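Local coordinates for protein UDP-glucose:anthocyanidin 3-O-glucosyltransferase (Clitoria ternatea, PDB 4REL) that is a plant glycosyltransferase of the GT-B fold, in which two Rossmann-like domains, each with a parallel sheet, face each other across a cleft, at residues A215-P220 / L416-I421; N347-S352 / V357-R362; N400-Q405 / K409-N414. All coordinates share one frame; numbering follows the deposited sequence.

The three contacts range from the buried helix-to-strand half of a beta-alpha-beta unit to the surface, and their chemistry changes with their place. Contact 2 is the core one: inside that unit of the six-stranded sheet, it combines hydrogen bonds with close packing around a serine and a methionine. Contact 3 lies farther out and gathers two successive helices around one arginine. Contact 1, partly buried and wholly apolar across its two segments, joins the other half of the fold to helix 409-425, the same helix that contact 3 uses at its start. Contacts 2 and 3 touch through Pro358, whose ring packs against Ile402 and Ile411, whereas contacts 1 and 2 do not touch directly.

Contact 1 of 3, residues A215-P220 / L416-I421; sequences AELDPP and LKVKQI
Leu217 and Glu216 meet Val418 and Ile421 where the two halves of the GT-B fold come together. The short 3-10 turn at 215-217 follows strand 208-211 of the seven-stranded sheet, while helix 409-425 belongs to the half built on the six-stranded sheet. The main chains stay well apart, with Glu216 CA 7.1 Å from Ile421 CA, and the segments are joined by side chains alone.

The apolar packing centres on the forked end of Leu217. Its CD2 methyl lies 3.7 Å from Val418 CG1, and CD1 also reaches that methyl, at 4.0 Å. The leucine meets the valine at roughly a right angle. In Val418, CG1 is placed anti to the backbone N (chi1 165°), the position from which it faces the leucine fork. Val353 of helix 346-354 touches both Leu217 and Val418 and extends this apolar cluster.

Polar bonds hold the loop from outside the two segments. Leu217 O accepts from Trp379 NE1, and Glu216 OE2 from the backbone N of Gln431. In Glu216, CG stands anti to the carbonyl carbon (chi1 -66°), and from there the chain leads away from Ile421, leaving the carboxylate on the far side of CB from the isoleucine.

Glu216 meets the helix through that CB: the CG2 methyl of Ile421 touches two neighbours, 3.9 Å from Glu216 CB and 3.9 Å from Leu217 CD2.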
ATOM      1  N   ALA A 215       9.608  -2.955 -10.765  1.00 12.65           N
ATOM      2  CA  ALA A 215      11.048  -2.798 -10.577  1.00 15.21           C
ATOM      3  C   ALA A 215      11.603  -1.634 -11.395  1.00 14.28           C
ATOM      4  O   ALA A 215      12.518  -0.931 -10.957  1.00 15.87           O
ATOM      5  CB  ALA A 215      11.769  -4.093 -10.938  1.00 23.95           C
ATOM      6  N   GLU A 216      11.027  -1.434 -12.580  1.00 15.01           N
ATOM      7  CA  GLU A 216      11.473  -0.395 -13.509  1.00 15.61           C
ATOM      8  C   GLU A 216      11.274   1.021 -12.970  1.00 18.16           C
ATOM      9  O   GLU A 216      11.875   1.973 -13.473  1.00 21.30           O
ATOM     10  CB  GLU A 216      10.759  -0.569 -14.858  1.00 19.22           C
ATOM     11  CG  GLU A 216      11.128  -1.846 -15.614  1.00 17.92           C
ATOM     12  CD  GLU A 216      10.338  -3.080 -15.180  1.00 22.09           C
ATOM     13  OE1 GLU A 216       9.626  -3.031 -14.150  1.00 19.76           O
ATOM     14  OE2 GLU A 216      10.428  -4.107 -15.886  1.00 22.45           O
ATOM     15  N   LEU A 217      10.447   1.165 -11.940  1.00 13.89           N
ATOM     16  CA  LEU A 217      10.184   2.476 -11.339  1.00 11.72           C
ATOM     17  C   LEU A 217      11.056   2.787 -10.130  1.00 14.84           C
ATOM     18  O   LEU A 217      11.147   3.939  -9.709  1.00 20.79           O
ATOM     19  CB  LEU A 217       8.713   2.608 -10.926  1.00 15.31           C
ATOM     20  CG  LEU A 217       7.687   2.963 -11.992  1.00 17.22           C
ATOM     21  CD1 LEU A 217       6.357   3.316 -11.320  1.00 16.82           C
ATOM     22  CD2 LEU A 217       8.179   4.127 -12.829  1.00 24.41           C
ATOM     23  N   ASP A 218      11.662   1.763  -9.542  1.00 13.51           N
ATOM     24  CA  ASP A 218      12.524   1.971  -8.382  1.00 11.42           C
ATOM     25  C   ASP A 218      13.909   2.395  -8.854  1.00 11.48           C
ATOM     26  O   ASP A 218      14.348   1.997  -9.936  1.00 14.32           O
ATOM     27  CB  ASP A 218      12.623   0.690  -7.538  1.00 14.52           C
ATOM     28  CG  ASP A 218      11.416   0.475  -6.647  1.00 18.34           C
ATOM     29  OD1 ASP A 218      10.623   1.430  -6.462  1.00 17.04           O
ATOM     30  OD2 ASP A 218      11.254  -0.654  -6.128  1.00 22.60           O
ATOM     31  N   PRO A 219      14.610   3.208  -8.046  1.00 14.15           N
ATOM     32  CA  PRO A 219      15.971   3.592  -8.437  1.00 14.26           C
ATOM     33  C   PRO A 219      16.840   2.348  -8.549  1.00 15.07           C
ATOM     34  O   PRO A 219      16.827   1.524  -7.627  1.00 11.97           O
ATOM     35  CB  PRO A 219      16.437   4.457  -7.271  1.00 14.28           C
ATOM     36  CG  PRO A 219      15.156   4.994  -6.668  1.00 16.10           C
ATOM     37  CD  PRO A 219      14.177   3.869  -6.802  1.00 16.66           C
ATOM     38  N   PRO A 220      17.544   2.180  -9.682  1.00 15.13           N
ATOM     39  CA  PRO A 220      18.345   0.971  -9.913  1.00 14.73           C
ATOM     40  C   PRO A 220      19.365   0.694  -8.801  1.00 16.44           C
ATOM     41  O   PRO A 220      19.604  -0.473  -8.478  1.00 14.93           O
ATOM     42  CB  PRO A 220      19.052   1.269 -11.239  1.00 17.20           C
ATOM     43  CG  PRO A 220      18.145   2.228 -11.937  1.00 24.61           C
ATOM     44  CD  PRO A 220      17.515   3.067 -10.859  1.00 19.63           C
ATOM     45  N   LEU A 416       2.995  11.057 -17.685  1.00 14.60           N
ATOM     46  CA  LEU A 416       2.727  10.269 -18.881  1.00 13.59           C
ATOM     47  C   LEU A 416       3.896   9.332 -19.177  1.00 12.27           C
ATOM     48  O   LEU A 416       3.689   8.191 -19.580  1.00 12.86           O
ATOM     49  CB  LEU A 416       2.423  11.160 -20.096  1.00 14.06           C
ATOM     50  CG  LEU A 416       2.321  10.366 -21.414  1.00 25.49           C
ATOM     51  CD1 LEU A 416       1.187   9.339 -21.348  1.00 26.03           C
ATOM     52  CD2 LEU A 416       2.161  11.273 -22.639  1.00 25.71           C
ATOM     53  N   LYS A 417       5.123   9.807 -18.977  1.00 10.93           N
ATOM     54  CA  LYS A 417       6.288   8.943 -19.192  1.00 12.69           C
ATOM     55  C   LYS A 417       6.301   7.763 -18.238  1.00 12.99           C
ATOM     56  O   LYS A 417       6.668   6.648 -18.616  1.00 13.90           O
ATOM     57  CB  LYS A 417       7.590   9.722 -19.050  1.00 15.10           C
ATOM     58  CG  LYS A 417       7.747  10.840 -20.061  1.00 25.71           C
ATOM     59  CD  LYS A 417       9.118  11.495 -19.934  1.00 31.45           C
ATOM     60  CE  LYS A 417       9.227  12.721 -20.825  1.00 35.90           C
ATOM     61  NZ  LYS A 417      10.518  13.437 -20.620  1.00 37.30           N
ATOM     62  N   VAL A 418       5.924   8.010 -16.992  1.00 11.65           N
ATOM     63  CA  VAL A 418       5.916   6.947 -16.003  1.00 10.79           C
ATOM     64  C   VAL A 418       4.819   5.929 -16.332  1.00 14.35           C
ATOM     65  O   VAL A 418       5.015   4.720 -16.172  1.00 13.22           O
ATOM     66  CB  VAL A 418       5.770   7.512 -14.577  1.00  8.34           C
ATOM     67  CG1 VAL A 418       5.398   6.412 -13.598  1.00 10.45           C
ATOM     68  CG2 VAL A 418       7.067   8.201 -14.160  1.00 11.41           C
ATOM     69  N   LYS A 419       3.683   6.409 -16.833  1.00 12.17           N
ATOM     70  CA  LYS A 419       2.618   5.504 -17.268  1.00 10.00           C
ATOM     71  C   LYS A 419       3.135   4.555 -18.353  1.00  9.48           C
ATOM     72  O   LYS A 419       2.881   3.347 -18.320  1.00 11.16           O
ATOM     73  CB  LYS A 419       1.412   6.286 -17.786  1.00 11.11           C
ATOM     74  CG  LYS A 419       0.256   5.400 -18.226  1.00 13.81           C
ATOM     75  CD  LYS A 419      -0.895   6.234 -18.805  1.00 14.68           C
ATOM     76  CE  LYS A 419      -2.148   5.378 -18.911  1.00 25.09           C
ATOM     77  NZ  LYS A 419      -3.262   6.011 -19.679  1.00 35.01           N
ATOM     78  N   GLN A 420       3.887   5.095 -19.301  1.00  9.41           N
ATOM     79  CA  GLN A 420       4.416   4.267 -20.386  1.00 10.97           C
ATOM     80  C   GLN A 420       5.421   3.244 -19.844  1.00 10.88           C
ATOM     81  O   GLN A 420       5.452   2.094 -20.275  1.00 13.95           O
ATOM     82  CB  GLN A 420       5.054   5.146 -21.470  1.00 10.89           C
ATOM     83  CG  GLN A 420       5.591   4.368 -22.668  1.00 16.57           C
ATOM     84  CD  GLN A 420       4.484   3.760 -23.529  1.00 18.03           C
ATOM     85  OE1 GLN A 420       3.564   4.457 -23.965  1.00 16.41           O
ATOM     86  NE2 GLN A 420       4.576   2.455 -23.779  1.00 22.14           N
ATOM     87  N   ILE A 421       6.237   3.661 -18.884  1.00 11.61           N
ATOM     88  CA  ILE A 421       7.159   2.737 -18.217  1.00 12.73           C
ATOM     89  C   ILE A 421       6.409   1.585 -17.540  1.00 14.15           C
ATOM     90  O   ILE A 421       6.793   0.416 -17.682  1.00 14.11           O
ATOM     91  CB  ILE A 421       8.054   3.479 -17.198  1.00 14.51           C
ATOM     92  CG1 ILE A 421       9.034   4.393 -17.937  1.00 14.51           C
ATOM     93  CG2 ILE A 421       8.818   2.499 -16.309  1.00 15.31           C
ATOM     94  CD1 ILE A 421       9.694   5.422 -17.048  1.00 21.92           C
TER

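Contact 2 of 3, residues N347-S352 / V357-R362; sequences NSVMES and VPMICR
Ser352 and Val357 are joined by two hydrogen bonds that run in opposite directions, within the beta-alpha-beta unit formed by strand 337-342, helix 346-354 and strand 359-361. Val357 N donates to Ser352 O at 3.0 Å, nearly straight at 167°. In return Ser352 OG donates to Val357 O at 2.9 Å, arriving from above the carbonyl plane. The hydroxyl stands anti to the serine's own backbone N (chi1 -154°), which turns it toward the incoming chain.

Van der Waals contact gathers around the same serine. Met359 comes up beside it, its CG 3.4 Å from Ser352 OG and its SD 3.6 Å from Ser352 CB. Beyond the bend at chi3 (-79°), Met359 CE still borders Ser352 CB at 4.0 Å and lies a looser 4.4 Å from Val349 CG1. Ile375 of helix 368-378 touches both Val349 and Met359, and Phe340 of strand 337-342 packs on Ser352 and Val357.

The serine thus serves in two ways: its hydroxyl supplies a donor for the carbonyl of Val357, and the same oxygen and its CB border the methionine. With both bonds made between one pair of residues, the pairing would be expected to steady the short connection from helix to strand.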
ATOM      1  N   ASN A 347      -1.204   1.446  -2.373  1.00 13.75           N
ATOM      2  CA  ASN A 347      -2.063   1.048  -3.490  1.00 18.56           C
ATOM      3  C   ASN A 347      -2.592   2.240  -4.286  1.00 15.24           C
ATOM      4  O   ASN A 347      -2.686   2.174  -5.516  1.00 17.21           O
ATOM      5  CB  ASN A 347      -3.225   0.152  -3.050  1.00 21.23           C
ATOM      6  CG  ASN A 347      -4.140  -0.224  -4.215  1.00 27.23           C
ATOM      7  OD1 ASN A 347      -3.828  -1.127  -5.004  1.00 30.37           O
ATOM      8  ND2 ASN A 347      -5.271   0.472  -4.332  1.00 27.06           N
ATOM      9  N   SER A 348      -2.935   3.317  -3.580  1.00 14.74           N
ATOM     10  CA  SER A 348      -3.384   4.548  -4.215  1.00 15.86           C
ATOM     11  C   SER A 348      -2.312   5.067  -5.158  1.00 11.44           C
ATOM     12  O   SER A 348      -2.606   5.414  -6.302  1.00 12.15           O
ATOM     13  CB  SER A 348      -3.688   5.624  -3.165  1.00 14.92           C
ATOM     14  OG  SER A 348      -4.823   5.291  -2.399  1.00 23.30           O
ATOM     15  N   VAL A 349      -1.070   5.112  -4.676  1.00 11.81           N
ATOM     16  CA  VAL A 349       0.040   5.578  -5.496  1.00  9.75           C
ATOM     17  C   VAL A 349       0.226   4.681  -6.717  1.00 10.22           C
ATOM     18  O   VAL A 349       0.411   5.176  -7.836  1.00 11.83           O
ATOM     19  CB  VAL A 349       1.356   5.625  -4.700  1.00 13.12           C
ATOM     20  CG1 VAL A 349       2.517   6.000  -5.614  1.00 15.64           C
ATOM     21  CG2 VAL A 349       1.240   6.612  -3.541  1.00 13.84           C
ATOM     22  N   MET A 350       0.185   3.367  -6.498  1.00 10.93           N
ATOM     23  CA  MET A 350       0.307   2.402  -7.583  1.00 14.13           C
ATOM     24  C   MET A 350      -0.717   2.686  -8.676  1.00 11.88           C
ATOM     25  O   MET A 350      -0.379   2.709  -9.861  1.00 12.98           O
ATOM     26  CB  MET A 350       0.120   0.976  -7.034  1.00 15.40           C
ATOM     27  CG  MET A 350       0.322  -0.135  -8.053  1.00 19.67           C
ATOM     28  SD  MET A 350      -1.088  -0.462  -9.147  1.00 24.09           S
ATOM     29  CE  MET A 350      -2.193  -1.369  -8.070  1.00 23.18           C
ATOM     30  N   GLU A 351      -1.967   2.908  -8.269  1.00 11.52           N
ATOM     31  CA  GLU A 351      -3.047   3.161  -9.214  1.00 10.24           C
ATOM     32  C   GLU A 351      -2.828   4.492  -9.920  1.00 12.79           C
ATOM     33  O   GLU A 351      -3.100   4.626 -11.113  1.00 12.59           O
ATOM     34  CB  GLU A 351      -4.415   3.146  -8.508  1.00 14.79           C
ATOM     35  CG  GLU A 351      -4.880   1.743  -8.108  1.00 19.39           C
ATOM     36  CD  GLU A 351      -6.214   1.727  -7.378  1.00 25.85           C
ATOM     37  OE1 GLU A 351      -6.745   2.804  -7.044  1.00 30.49           O
ATOM     38  OE2 GLU A 351      -6.733   0.622  -7.126  1.00 32.72           O
ATOM     39  N   SER A 352      -2.338   5.480  -9.187  1.00  9.46           N
ATOM     40  CA  SER A 352      -2.135   6.789  -9.802  1.00  9.79           C
ATOM     41  C   SER A 352      -1.042   6.744 -10.871  1.00 11.45           C
ATOM     42  O   SER A 352      -1.234   7.226 -11.994  1.00 10.51           O
ATOM     43  CB  SER A 352      -1.803   7.830  -8.739  1.00  9.40           C
ATOM     44  OG  SER A 352      -2.172   9.128  -9.178  1.00 12.50           O
ATOM     45  N   VAL A 357      -1.628   9.741 -13.672  1.00 11.72           N
ATOM     46  CA  VAL A 357      -2.233  10.864 -12.962  1.00 11.17           C
ATOM     47  C   VAL A 357      -1.234  11.455 -11.975  1.00  9.38           C
ATOM     48  O   VAL A 357      -0.761  10.755 -11.074  1.00  9.78           O
ATOM     49  CB  VAL A 357      -3.511  10.451 -12.222  1.00  8.43           C
ATOM     50  CG1 VAL A 357      -4.078  11.651 -11.450  1.00 11.28           C
ATOM     51  CG2 VAL A 357      -4.530   9.933 -13.210  1.00  7.47           C
ATOM     52  N   PRO A 358      -0.905  12.745 -12.142  1.00 10.93           N
ATOM     53  CA  PRO A 358       0.049  13.404 -11.245  1.00  7.61           C
ATOM     54  C   PRO A 358      -0.581  13.636  -9.874  1.00  9.36           C
ATOM     55  O   PRO A 358      -1.809  13.614  -9.759  1.00  8.20           O
ATOM     56  CB  PRO A 358       0.335  14.731 -11.954  1.00 10.25           C
ATOM     57  CG  PRO A 358      -0.885  14.991 -12.764  1.00 12.81           C
ATOM     58  CD  PRO A 358      -1.362  13.638 -13.223  1.00 11.91           C
ATOM     59  N   MET A 359       0.235  13.831  -8.841  1.00  7.78           N
ATOM     60  CA  MET A 359      -0.303  13.858  -7.480  1.00  9.38           C
ATOM     61  C   MET A 359       0.032  15.111  -6.685  1.00 10.47           C
ATOM     62  O   MET A 359       1.055  15.738  -6.906  1.00 11.76           O
ATOM     63  CB  MET A 359       0.182  12.627  -6.711  1.00  9.23           C
ATOM     64  CG  MET A 359      -0.531  11.347  -7.115  1.00  7.70           C
ATOM     65  SD  MET A 359       0.300   9.852  -6.556  1.00 11.63           S
ATOM     66  CE  MET A 359       1.614   9.723  -7.777  1.00 10.43           C
ATOM     67  N   ILE A 360      -0.865  15.468  -5.766  1.00 11.18           N
ATOM     68  CA  ILE A 360      -0.579  16.438  -4.713  1.00  8.81           C
ATOM     69  C   ILE A 360      -0.646  15.642  -3.428  1.00  8.03           C
ATOM     70  O   ILE A 360      -1.655  14.982  -3.156  1.00 10.71           O
ATOM     71  CB  ILE A 360      -1.633  17.552  -4.656  1.00 12.31           C
ATOM     72  CG1 ILE A 360      -1.573  18.407  -5.918  1.00 10.13           C
ATOM     73  CG2 ILE A 360      -1.428  18.431  -3.408  1.00 10.28           C
ATOM     74  CD1 ILE A 360      -2.785  19.312  -6.108  1.00 11.27           C
ATOM     75  N   CYS A 361       0.428  15.692  -2.645  1.00 10.54           N
ATOM     76  CA  CYS A 361       0.642  14.733  -1.564  1.00  9.34           C
ATOM     77  C   CYS A 361       0.585  15.386  -0.198  1.00 10.10           C
ATOM     78  O   CYS A 361       1.202  16.420   0.027  1.00 11.47           O
ATOM     79  CB  CYS A 361       2.024  14.095  -1.704  1.00 13.40           C
ATOM     80  SG  CYS A 361       2.307  13.253  -3.284  1.00 15.78           S
ATOM     81  N   ARG A 362      -0.157  14.768   0.711  1.00 11.14           N
ATOM     82  CA  ARG A 362      -0.109  15.147   2.117  1.00  9.11           C
ATOM     83  C   ARG A 362       0.028  13.861   2.917  1.00 13.70           C
ATOM     84  O   ARG A 362      -0.970  13.279   3.338  1.00 13.62           O
ATOM     85  CB  ARG A 362      -1.384  15.902   2.515  1.00  9.79           C
ATOM     86  CG  ARG A 362      -1.257  16.809   3.754  1.00 14.71           C
ATOM     87  CD  ARG A 362      -0.865  16.010   4.994  1.00 18.34           C
ATOM     88  NE  ARG A 362      -1.226  16.630   6.265  1.00 16.67           N
ATOM     89  CZ  ARG A 362      -0.711  16.262   7.434  1.00 19.04           C
ATOM     90  NH1 ARG A 362       0.190  15.285   7.487  1.00 17.92           N
ATOM     91  NH2 ARG A 362      -1.098  16.866   8.551  1.00 19.15           N
TER

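Contact 3 of 3, residues N400-Q405 / K409-N414; sequences NLILVQ and KKIRDN
Ile402 and Arg412 bring the two backbones to 7.0 Å between their CA atoms, near where helix 392-403 gives way to a short loop and the chain re-enters a helix at 409. Arg412 carries the polar contact. A bend at chi3 (-62°) turns its guanidinium toward the main-chain carbonyls of the preceding segment. Its NH1 donates to Ile402 O at 2.9 Å, 160° at the hydrogen, coming from above the carbonyl plane while the oxygen lies in the guanidinium plane. NH1 also donates to Gln405 O at 3.0 Å. NH2 reaches the same Gln405 O at 3.0 Å, so that oxygen, likewise in the guanidinium plane, is gripped end-on by two nitrogens. Over one face of the group sits Lys409 N, offset toward the rim.

On the inner side the isoleucines meet crosswise: Ile402 CD1 touches Ile411 CG2 at 3.7 Å and Ile411 CD1 at 3.9 Å. Both residues also pack on the six-stranded sheet, Ile402 on Val339 and Ile411 on Val383. Along the second helix, Lys409 NZ forms a salt bridge with Asp413 OD2 at 2.9 Å.

One arginine therefore ties carbonyls on both sides of the point where Val404 departs from helical geometry. The carbonyl end of helix 392-403, to which Ile402 O belongs, would be expected to attract its positive charge.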
ATOM      1  N   ASN A 400      -3.511  24.645  -8.835  1.00 11.87           N
ATOM      2  CA  ASN A 400      -3.257  25.403 -10.057  1.00 10.53           C
ATOM      3  C   ASN A 400      -2.003  24.949 -10.787  1.00 12.85           C
ATOM      4  O   ASN A 400      -1.995  24.842 -12.016  1.00 11.83           O
ATOM      5  CB  ASN A 400      -3.186  26.903  -9.765  1.00 12.70           C
ATOM      6  CG  ASN A 400      -4.555  27.547  -9.730  1.00 20.78           C
ATOM      7  OD1 ASN A 400      -5.102  27.927 -10.767  1.00 24.72           O
ATOM      8  ND2 ASN A 400      -5.114  27.678  -8.537  1.00 25.02           N
ATOM      9  N   LEU A 401      -0.951  24.691 -10.018  1.00 12.53           N
ATOM     10  CA  LEU A 401       0.325  24.257 -10.573  1.00 13.18           C
ATOM     11  C   LEU A 401       0.150  23.026 -11.447  1.00 17.33           C
ATOM     12  O   LEU A 401       0.549  23.027 -12.613  1.00 12.55           O
ATOM     13  CB  LEU A 401       1.323  23.965  -9.452  1.00 13.65           C
ATOM     14  CG  LEU A 401       2.645  23.342  -9.902  1.00 18.88           C
ATOM     15  CD1 LEU A 401       3.389  24.323 -10.791  1.00 22.53           C
ATOM     16  CD2 LEU A 401       3.491  22.968  -8.703  1.00 16.92           C
ATOM     17  N   ILE A 402      -0.473  21.988 -10.889  1.00 15.65           N
ATOM     18  CA  ILE A 402      -0.620  20.718 -11.599  1.00 13.47           C
ATOM     19  C   ILE A 402      -1.697  20.756 -12.689  1.00 14.19           C
ATOM     20  O   ILE A 402      -1.484  20.258 -13.794  1.00 14.61           O
ATOM     21  CB  ILE A 402      -0.939  19.572 -10.623  1.00  9.98           C
ATOM     22  CG1 ILE A 402       0.143  19.456  -9.534  1.00 22.55           C
ATOM     23  CG2 ILE A 402      -1.128  18.253 -11.373  1.00 12.87           C
ATOM     24  CD1 ILE A 402       1.540  19.172 -10.054  1.00 23.61           C
ATOM     25  N   LEU A 403      -2.856  21.336 -12.394  1.00 12.52           N
ATOM     26  CA  LEU A 403      -3.969  21.270 -13.347  1.00 12.43           C
ATOM     27  C   LEU A 403      -3.854  22.198 -14.559  1.00 15.38           C
ATOM     28  O   LEU A 403      -4.227  21.804 -15.661  1.00 17.65           O
ATOM     29  CB  LEU A 403      -5.310  21.516 -12.655  1.00 14.22           C
ATOM     30  CG  LEU A 403      -5.817  20.344 -11.825  1.00 10.99           C
ATOM     31  CD1 LEU A 403      -7.056  20.775 -11.029  1.00 11.04           C
ATOM     32  CD2 LEU A 403      -6.142  19.169 -12.741  1.00 10.14           C
ATOM     33  N   VAL A 404      -3.367  23.422 -14.360  1.00 15.48           N
ATOM     34  CA  VAL A 404      -3.470  24.430 -15.424  1.00 17.65           C
ATOM     35  C   VAL A 404      -2.193  25.199 -15.794  1.00 24.62           C
ATOM     36  O   VAL A 404      -2.047  25.614 -16.937  1.00 31.75           O
ATOM     37  CB  VAL A 404      -4.614  25.468 -15.154  1.00 18.94           C
ATOM     38  CG1 VAL A 404      -5.969  24.789 -15.102  1.00 25.45           C
ATOM     39  CG2 VAL A 404      -4.354  26.250 -13.881  1.00 23.35           C
ATOM     40  N   GLN A 405      -1.280  25.398 -14.846  1.00 18.43           N
ATOM     41  CA  GLN A 405      -0.129  26.269 -15.101  1.00 18.20           C
ATOM     42  C   GLN A 405       0.985  25.622 -15.929  1.00 22.79           C
ATOM     43  O   GLN A 405       1.250  24.417 -15.806  1.00 18.47           O
ATOM     44  CB  GLN A 405       0.417  26.838 -13.793  1.00 17.96           C
ATOM     45  CG  GLN A 405      -0.616  27.671 -13.042  1.00 22.24           C
ATOM     46  CD  GLN A 405      -0.103  28.213 -11.721  1.00 27.78           C
ATOM     47  OE1 GLN A 405       0.920  27.766 -11.205  1.00 28.30           O
ATOM     48  NE2 GLN A 405      -0.823  29.180 -11.163  1.00 26.67           N
ATOM     49  N   LYS A 409       3.990  21.747 -16.270  1.00 18.11           N
ATOM     50  CA  LYS A 409       4.067  20.920 -17.476  1.00 17.08           C
ATOM     51  C   LYS A 409       5.048  19.757 -17.346  1.00 16.46           C
ATOM     52  O   LYS A 409       4.764  18.637 -17.799  1.00 18.93           O
ATOM     53  CB  LYS A 409       4.407  21.774 -18.701  1.00 20.50           C
ATOM     54  CG  LYS A 409       4.632  20.952 -19.967  1.00 27.83           C
ATOM     55  CD  LYS A 409       4.692  21.834 -21.205  1.00 34.79           C
ATOM     56  CE  LYS A 409       4.884  21.004 -22.466  1.00 38.73           C
ATOM     57  NZ  LYS A 409       6.219  20.338 -22.512  1.00 36.49           N
ATOM     58  N   LYS A 410       6.194  20.011 -16.721  1.00 15.54           N
ATOM     59  CA  LYS A 410       7.178  18.955 -16.520  1.00 11.93           C
ATOM     60  C   LYS A 410       6.567  17.794 -15.739  1.00 13.58           C
ATOM     61  O   LYS A 410       6.722  16.629 -16.100  1.00 13.87           O
ATOM     62  CB  LYS A 410       8.403  19.488 -15.775  1.00 19.92           C
ATOM     63  CG  LYS A 410       9.368  18.387 -15.354  1.00 33.65           C
ATOM     64  CD  LYS A 410      10.511  18.905 -14.477  1.00 41.82           C
ATOM     65  CE  LYS A 410      11.553  17.810 -14.234  1.00 50.69           C
ATOM     66  NZ  LYS A 410      12.763  18.311 -13.510  1.00 53.41           N
ATOM     67  N   ILE A 411       5.870  18.118 -14.656  1.00 16.36           N
ATOM     68  CA  ILE A 411       5.221  17.090 -13.849  1.00 13.34           C
ATOM     69  C   ILE A 411       4.164  16.315 -14.638  1.00 14.38           C
ATOM     70  O   ILE A 411       4.085  15.076 -14.561  1.00 10.79           O
ATOM     71  CB  ILE A 411       4.616  17.712 -12.583  1.00 12.48           C
ATOM     72  CG1 ILE A 411       5.746  18.004 -11.597  1.00 16.21           C
ATOM     73  CG2 ILE A 411       3.589  16.785 -11.959  1.00 16.14           C
ATOM     74  CD1 ILE A 411       5.369  18.974 -10.505  1.00 16.36           C
ATOM     75  N   ARG A 412       3.352  17.034 -15.403  1.00 14.14           N
ATOM     76  CA  ARG A 412       2.340  16.391 -16.237  1.00 12.29           C
ATOM     77  C   ARG A 412       2.991  15.483 -17.275  1.00 14.31           C
ATOM     78  O   ARG A 412       2.527  14.363 -17.507  1.00 15.47           O
ATOM     79  CB  ARG A 412       1.443  17.444 -16.907  1.00 12.79           C
ATOM     80  CG  ARG A 412       0.519  18.169 -15.905  1.00 11.98           C
ATOM     81  CD  ARG A 412      -0.540  19.041 -16.580  1.00 12.08           C
ATOM     82  NE  ARG A 412       0.073  20.109 -17.374  1.00 12.97           N
ATOM     83  CZ  ARG A 412       0.400  21.320 -16.921  1.00 16.54           C
ATOM     84  NH1 ARG A 412       0.176  21.663 -15.657  1.00 14.75           N
ATOM     85  NH2 ARG A 412       0.953  22.200 -17.749  1.00 16.66           N
ATOM     86  N   ASP A 413       4.072  15.960 -17.889  1.00 12.92           N
ATOM     87  CA  ASP A 413       4.777  15.169 -18.897  1.00 13.57           C
ATOM     88  C   ASP A 413       5.392  13.930 -18.269  1.00 13.29           C
ATOM     89  O   ASP A 413       5.358  12.832 -18.850  1.00 12.56           O
ATOM     90  CB  ASP A 413       5.873  15.999 -19.579  1.00 12.28           C
ATOM     91  CG  ASP A 413       5.321  17.017 -20.565  1.00 22.63           C
ATOM     92  OD1 ASP A 413       4.129  16.924 -20.935  1.00 26.28           O
ATOM     93  OD2 ASP A 413       6.092  17.912 -20.975  1.00 30.62           O
ATOM     94  N   ASN A 414       5.964  14.105 -17.081  1.00 13.73           N
ATOM     95  CA  ASN A 414       6.582  12.992 -16.373  1.00  9.74           C
ATOM     96  C   ASN A 414       5.565  11.923 -16.008  1.00 13.10           C
ATOM     97  O   ASN A 414       5.864  10.737 -16.056  1.00 11.82           O
ATOM     98  CB  ASN A 414       7.314  13.471 -15.112  1.00  9.16           C
ATOM     99  CG  ASN A 414       8.575  14.241 -15.433  1.00 15.41           C
ATOM    100  OD1 ASN A 414       9.109  14.137 -16.539  1.00 21.27           O
ATOM    101  ND2 ASN A 414       9.071  15.003 -14.464  1.00 16.22           N
TER